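Avidin/streptavidin (Shewanella denitrificans, PDB 3SZJ) binds biotin at one end of an antiparallel beta barrel, as a bacterial member of the avidin/streptavidin family. Local coordinates at residues 15-20 with 38-43; 95-100 with 113-118. All coordinates share one frame; numbering follows the deposited sequence. Where two conformers were deposited one is given.

Contact 1. Residues 15-20 with 38-43. With BTN (biotin), chain C.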
loop_
_atom_site.group_PDB
_atom_site.type_symbol
_atom_site.label_atom_id
_atom_site.label_comp_id
_atom_site.label_asym_id
_atom_site.label_seq_id
_atom_site.Cartn_x
_atom_site.Cartn_y
_atom_site.Cartn_z
ATOM N N ASN A 15 -15.184 3.533 8.588
ATOM C CA ASN A 15 -14.690 2.564 9.563
ATOM C C ASN A 15 -15.200 2.807 10.967
ATOM O O ASN A 15 -16.027 3.699 11.188
ATOM C CB ASN A 15 -13.160 2.394 9.528
ATOM C CG ASN A 15 -12.399 3.571 10.109
ATOM O OD1 ASN A 15 -12.934 4.378 10.875
ATOM N ND2 ASN A 15 -11.114 3.671 9.748
ATOM N N GLN A 16 -14.723 1.989 11.909
ATOM C CA GLN A 16 -15.267 2.002 13.264
ATOM C C GLN A 16 -14.937 3.288 14.020
ATOM O O GLN A 16 -15.524 3.556 15.086
ATOM C CB GLN A 16 -14.750 0.791 14.045
ATOM C CG GLN A 16 -13.256 0.867 14.406
ATOM C CD GLN A 16 -12.317 0.678 13.201
ATOM O OE1 GLN A 16 -12.600 -0.111 12.298
ATOM N NE2 GLN A 16 -11.210 1.423 13.185
ATOM N N ASP A 17 -13.985 4.063 13.491
ATOM C CA ASP A 17 -13.609 5.352 14.088
ATOM C C ASP A 17 -14.273 6.532 13.382
ATOM O O ASP A 17 -14.078 7.684 13.763
ATOM C CB ASP A 17 -12.092 5.515 14.084
ATOM C CG ASP A 17 -11.440 4.737 15.188
ATOM O OD1 ASP A 17 -11.452 5.220 16.345
ATOM O OD2 ASP A 17 -10.935 3.627 14.923
ATOM N N GLY A 18 -15.092 6.238 12.379
ATOM C CA GLY A 18 -15.771 7.287 11.641
ATOM C C GLY A 18 -15.028 7.843 10.426
ATOM O O GLY A 18 -15.500 8.792 9.779
ATOM N N SER A 19 -13.865 7.273 10.115
ATOM C CA SER A 19 -13.086 7.738 8.973
ATOM C C SER A 19 -13.709 7.237 7.686
ATOM O O SER A 19 -14.271 6.136 7.641
ATOM C CB SER A 19 -11.643 7.232 9.058
ATOM O OG SER A 19 -11.058 7.670 10.271
ATOM N N THR A 20 -13.599 8.032 6.621
ATOM C CA THR A 20 -14.222 7.679 5.352
ATOM C C THR A 20 -13.201 7.476 4.244
ATOM O O THR A 20 -12.324 8.315 4.052
ATOM C CB THR A 20 -15.197 8.770 4.924
ATOM O OG1 THR A 20 -16.166 8.951 5.958
ATOM C CG2 THR A 20 -15.922 8.359 3.643
ATOM N N ASN A 38 -9.726 11.189 7.758
ATOM C CA ASN A 38 -9.478 10.560 9.043
ATOM C C ASN A 38 -10.284 11.258 10.128
ATOM O O ASN A 38 -10.279 12.498 10.228
ATOM C CB ASN A 38 -7.963 10.685 9.345
ATOM C CG ASN A 38 -7.602 10.273 10.744
ATOM O OD1 ASN A 38 -8.068 9.252 11.250
ATOM N ND2 ASN A 38 -6.731 11.077 11.396
ATOM N N ARG A 39 -10.925 10.444 10.970
ATOM C CA ARG A 39 -11.669 10.952 12.145
ATOM C C ARG A 39 -11.325 10.187 13.420
ATOM O O ARG A 39 -12.085 10.245 14.397
ATOM C CB ARG A 39 -13.180 10.956 11.890
ATOM C CG ARG A 39 -13.554 11.838 10.717
ATOM C CD ARG A 39 -15.053 12.025 10.601
ATOM N NE ARG A 39 -15.418 12.779 9.404
ATOM C CZ ARG A 39 -15.621 12.245 8.204
ATOM N NH1 ARG A 39 -15.481 10.931 8.019
ATOM N NH2 ARG A 39 -15.952 13.024 7.177
ATOM N N ALA A 40 -10.199 9.470 13.411
ATOM C CA ALA A 40 -9.821 8.653 14.577
ATOM C C ALA A 40 -9.152 9.471 15.659
ATOM O O ALA A 40 -8.151 10.132 15.407
ATOM C CB ALA A 40 -8.915 7.495 14.163
ATOM N N ALA A 41 -9.713 9.412 16.870
ATOM C CA ALA A 41 -9.074 10.010 18.037
ATOM C C ALA A 41 -7.693 9.402 18.253
ATOM O O ALA A 41 -7.476 8.185 18.081
ATOM C CB ALA A 41 -9.930 9.812 19.263
ATOM N N GLY A 42 -6.759 10.262 18.629
ATOM C CA GLY A 42 -5.382 9.840 18.865
ATOM C C GLY A 42 -4.486 10.000 17.660
ATOM O O GLY A 42 -3.318 9.613 17.714
ATOM N N PHE A 43 -5.032 10.549 16.569
ATOM C CA PHE A 43 -4.268 10.824 15.365
ATOM C C PHE A 43 -4.543 12.244 14.927
ATOM O O PHE A 43 -5.671 12.735 15.109
ATOM C CB PHE A 43 -4.645 9.855 14.227
ATOM C CG PHE A 43 -4.292 8.415 14.518
ATOM C CD1 PHE A 43 -5.207 7.599 15.157
ATOM C CD2 PHE A 43 -3.054 7.885 14.159
ATOM C CE1 PHE A 43 -4.911 6.260 15.442
ATOM C CE2 PHE A 43 -2.741 6.537 14.444
ATOM C CZ PHE A 43 -3.680 5.732 15.076
HETATM C C11 BTN C . -0.946 10.533 11.284
HETATM O O11 BTN C . -1.372 10.631 12.454
HETATM O O12 BTN C . 0.243 10.224 11.088
HETATM C C10 BTN C . -1.852 10.783 10.109
HETATM C C9 BTN C . -3.255 10.191 10.334
HETATM C C8 BTN C . -3.246 8.676 10.480
HETATM C C7 BTN C . -4.640 8.078 10.697
HETATM C C2 BTN C . -4.591 6.545 10.835
HETATM S S1 BTN C . -4.453 5.735 9.369
HETATM C C6 BTN C . -4.835 4.174 10.203
HETATM C C5 BTN C . -5.932 4.453 11.191
HETATM N N1 BTN C . -7.251 4.374 10.611
HETATM C C3 BTN C . -7.817 5.585 10.608
HETATM O O3 BTN C . -9.035 5.874 10.010
HETATM N N2 BTN C . -7.088 6.517 11.227
HETATM C C4 BTN C . -5.790 5.933 11.557
HETATM O O HOH W 1 -14.022 9.227 15.676
HETATM O O HOH W 2 -12.156 7.725 17.109
HETATM O O HOH W 3 -8.963 5.863 17.662
HETATM O O HOH W 4 -17.079 12.087 4.909
#
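The CA atoms of Ser-19 and Asn-38 lie 4.6 Å apart, where the loop after strand 11-15, which holds a type I turn from Asn-15 to Gly-18, runs beside the loop after strand 31-37. The backbone N of Arg-39 gives a nearly straight bond to Ser-19 OG (2.9 Å, 171°). The same hydroxyl donates to the ureido oxygen of biotin, with OG 2.7 Å from O3. The Ser-19 torsion, with OG beside its own backbone N (chi1 -58°), lets OG meet both. Asn-15 ND2 gives O3 a second bond of 3.0 Å. Asn-15 OD1 is held from opposite faces of its amide by the backbone N atoms of Asp-17 and Ser-19, which fixes the rotation of the group. Asn-38 OD1 accepts from biotin N2 at 2.9 Å and, above its carbonyl plane, from the N of Ala-40. Further out, Arg-39 reaches along the turn with an extended chain. Its NH1 gives in-plane bonds to the carbonyl O of Gly-18 (2.8 Å) and to Thr-20 OG1 (2.9 Å). Asp-17 CB packs on Ala-40 CB at 3.7 Å. One face of the Phe-43 ring covers biotin C4. Tyr-36 OH also bonds biotin. The hydroxyl and amide donors round O3 would probably draw negative charge onto it and polarise the ureido group, as in streptavidin.

Contact 2. Residues 95-100 with 113-118. With BTN (biotin), chain C.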
loop_
_atom_site.group_PDB
_atom_site.type_symbol
_atom_site.label_atom_id
_atom_site.label_comp_id
_atom_site.label_asym_id
_atom_site.label_seq_id
_atom_site.Cartn_x
_atom_site.Cartn_y
_atom_site.Cartn_z
ATOM N N THR A 95 -9.577 -4.876 7.031
ATOM C CA THR A 95 -8.196 -4.512 6.677
ATOM C C THR A 95 -7.238 -4.595 7.865
ATOM O O THR A 95 -7.656 -4.531 9.047
ATOM C CB THR A 95 -8.093 -3.043 6.160
ATOM O OG1 THR A 95 -8.292 -2.132 7.247
ATOM C CG2 THR A 95 -9.077 -2.750 5.008
ATOM N N LEU A 96 -5.948 -4.708 7.535
ATOM C CA LEU A 96 -4.862 -4.474 8.491
ATOM C C LEU A 96 -4.049 -3.331 7.904
ATOM O O LEU A 96 -3.789 -3.289 6.686
ATOM C CB LEU A 96 -3.984 -5.704 8.636
ATOM C CG LEU A 96 -4.705 -6.931 9.205
ATOM C CD1 LEU A 96 -3.724 -8.079 9.240
ATOM C CD2 LEU A 96 -5.252 -6.638 10.625
ATOM N N TRP A 97 -3.632 -2.398 8.755
ATOM C CA TRP A 97 -2.862 -1.236 8.262
ATOM C C TRP A 97 -1.486 -1.077 8.902
ATOM O O TRP A 97 -1.230 -1.585 10.006
ATOM C CB TRP A 97 -3.629 0.080 8.395
ATOM C CG TRP A 97 -4.155 0.429 9.775
ATOM C CD1 TRP A 97 -5.411 0.197 10.254
ATOM C CD2 TRP A 97 -3.431 1.084 10.829
ATOM N NE1 TRP A 97 -5.504 0.640 11.562
ATOM C CE2 TRP A 97 -4.309 1.201 11.934
ATOM C CE3 TRP A 97 -2.121 1.592 10.936
ATOM C CZ2 TRP A 97 -3.922 1.815 13.146
ATOM C CZ3 TRP A 97 -1.731 2.177 12.126
ATOM C CH2 TRP A 97 -2.634 2.284 13.228
ATOM N N GLN A 98 -0.624 -0.322 8.204
ATOM C CA GLN A 98 0.720 0.010 8.644
ATOM C C GLN A 98 0.925 1.496 8.376
ATOM O O GLN A 98 0.585 1.976 7.295
ATOM C CB GLN A 98 1.759 -0.803 7.849
ATOM C CG GLN A 98 1.622 -2.298 8.042
ATOM C CD GLN A 98 2.779 -3.098 7.436
ATOM O OE1 GLN A 98 3.251 -2.806 6.335
ATOM N NE2 GLN A 98 3.169 -4.152 8.121
ATOM N N LEU A 99 1.527 2.208 9.334
ATOM C CA LEU A 99 1.769 3.643 9.214
ATOM C C LEU A 99 3.266 3.877 9.406
ATOM O O LEU A 99 3.811 3.514 10.444
ATOM C CB LEU A 99 0.932 4.387 10.275
ATOM C CG LEU A 99 1.029 5.884 10.614
ATOM C CD1 LEU A 99 0.985 6.803 9.417
ATOM C CD2 LEU A 99 -0.103 6.258 11.573
ATOM N N VAL A 100 3.912 4.457 8.394
ATOM C CA VAL A 100 5.349 4.735 8.448
ATOM C C VAL A 100 5.597 6.251 8.409
ATOM O O VAL A 100 4.944 6.970 7.654
ATOM C CB VAL A 100 6.152 4.014 7.309
ATOM C CG1 VAL A 100 5.672 4.431 5.902
ATOM C CG2 VAL A 100 7.688 4.202 7.510
ATOM N N GLY A 113 -2.369 -1.636 12.931
ATOM C CA GLY A 113 -3.722 -1.781 13.482
ATOM C C GLY A 113 -4.679 -2.435 12.516
ATOM O O GLY A 113 -4.269 -2.898 11.454
ATOM N N GLN A 114 -5.943 -2.519 12.940
ATOM C CA GLN A 114 -6.997 -3.162 12.170
ATOM C C GLN A 114 -8.120 -2.132 11.963
ATOM O O GLN A 114 -8.484 -1.400 12.903
ATOM C CB GLN A 114 -7.527 -4.406 12.927
ATOM C CG GLN A 114 -8.766 -5.024 12.287
ATOM C CD GLN A 114 -9.327 -6.205 13.070
ATOM O OE1 GLN A 114 -9.144 -6.332 14.298
ATOM N NE2 GLN A 114 -10.015 -7.084 12.355
ATOM N N ASP A 115 -8.640 -2.044 10.747
ATOM C CA ASP A 115 -9.847 -1.237 10.469
ATOM C C ASP A 115 -10.832 -2.096 9.690
ATOM O O ASP A 115 -10.443 -2.842 8.788
ATOM C CB ASP A 115 -9.560 -0.052 9.552
ATOM C CG ASP A 115 -8.894 1.145 10.255
ATOM O OD1 ASP A 115 -8.925 1.254 11.516
ATOM O OD2 ASP A 115 -8.351 1.995 9.507
ATOM N N VAL A 116 -12.113 -1.970 10.024
ATOM C CA VAL A 116 -13.181 -2.566 9.230
ATOM C C VAL A 116 -14.058 -1.430 8.749
ATOM O O VAL A 116 -14.543 -0.624 9.576
ATOM C CB VAL A 116 -14.033 -3.531 10.060
ATOM C CG1 VAL A 116 -13.284 -4.853 10.262
ATOM C CG2 VAL A 116 -14.418 -2.887 11.388
ATOM N N PHE A 117 -14.226 -1.352 7.423
ATOM C CA PHE A 117 -15.048 -0.333 6.764
ATOM C C PHE A 117 -16.374 -0.934 6.313
ATOM O O PHE A 117 -16.406 -2.063 5.795
ATOM C CB PHE A 117 -14.329 0.212 5.517
ATOM C CG PHE A 117 -13.035 0.918 5.798
ATOM C CD1 PHE A 117 -11.856 0.196 5.999
ATOM C CD2 PHE A 117 -12.993 2.306 5.911
ATOM C CE1 PHE A 117 -10.653 0.846 6.241
ATOM C CE2 PHE A 117 -11.780 2.958 6.157
ATOM C CZ PHE A 117 -10.614 2.213 6.332
ATOM N N SER A 118 -17.453 -0.175 6.490
ATOM C CA SER A 118 -18.771 -0.588 6.029
ATOM C C SER A 118 -19.249 0.352 4.938
ATOM O O SER A 118 -18.987 1.555 4.987
ATOM C CB SER A 118 -19.759 -0.504 7.191
ATOM O OG SER A 118 -19.388 -1.405 8.217
HETATM C C11 BTN C . -0.946 10.533 11.284
HETATM O O11 BTN C . -1.372 10.631 12.454
HETATM O O12 BTN C . 0.243 10.224 11.088
HETATM C C10 BTN C . -1.852 10.783 10.109
HETATM C C9 BTN C . -3.255 10.191 10.334
HETATM C C8 BTN C . -3.246 8.676 10.480
HETATM C C7 BTN C . -4.640 8.078 10.697
HETATM C C2 BTN C . -4.591 6.545 10.835
HETATM S S1 BTN C . -4.453 5.735 9.369
HETATM C C6 BTN C . -4.835 4.174 10.203
HETATM C C5 BTN C . -5.932 4.453 11.191
HETATM N N1 BTN C . -7.251 4.374 10.611
HETATM C C3 BTN C . -7.817 5.585 10.608
HETATM O O3 BTN C . -9.035 5.874 10.010
HETATM N N2 BTN C . -7.088 6.517 11.227
HETATM C C4 BTN C . -5.790 5.933 11.557
HETATM O O HOH W 5 -9.289 -6.753 9.735
#
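Trp-97 and Gly-113 face each other as a hydrogen-bonded antiparallel pair, with Trp-97 N 2.8 Å from Gly-113 O. The tryptophan side chain leaves CB with CG between the backbone N and the carbonyl carbon (chi1 55°), which lays the indole across the neighbouring strand. CG has Gly-113 O on one side and biotin C6 on the other. CD1 comes within 3.5 Å of Asp-115 OD2. NE1 lies against Gly-113 C at 3.3 Å. CD2 and CE2 meet biotin C6, each at 3.5 Å, and CE2 also meets Gly-113 CA. Beyond them CZ2 still rests on Gly-113 CA, and at the far end CZ3 and CH2 reach Gly-113 N. Gly-113 CA makes a CH-pi contact with the five-membered ring; a side chain there would clash with the indole. Strands 91-101 and 111-119 form the last hairpin of the eight-stranded avidin barrel, and this tryptophan lines its biotin site. With an alanine in place of Trp-97, biotin C6 would probably lose its aromatic support and a gap would open over Gly-113. Two residues on from Gly-113, Asp-115 OD2 takes a nearly straight bond from biotin N1 (2.8 Å, 175°). Trp-80 NE1 also donates to OD2. Thr-95 grips Asp-115 O twice, through its N and through OG1 at 2.7 Å. On the other face of the sheet, Leu-96 CD2 packs on Gln-114 CB at 3.9 Å.

Both contacts line the same biotin site, from different parts of the barrel, and both are partly buried. Contact 1 joins two loops at the barrel end, with waters bridging its outer side. Contact 2 joins neighbouring strands nearer the centre of the chain, and its Leu-96 face packs on the second subunit. Bonds to side chains hold contact 1 together; a regular backbone ladder and aromatic packing hold contact 2. Towards biotin, contact 1 supplies donors for O3 and an acceptor for N2, while contact 2 supplies the acceptor for N1 and an indole face. Gln-16 ties the two, its amide probably bonding Asp-115 OD1 and Val-116 N.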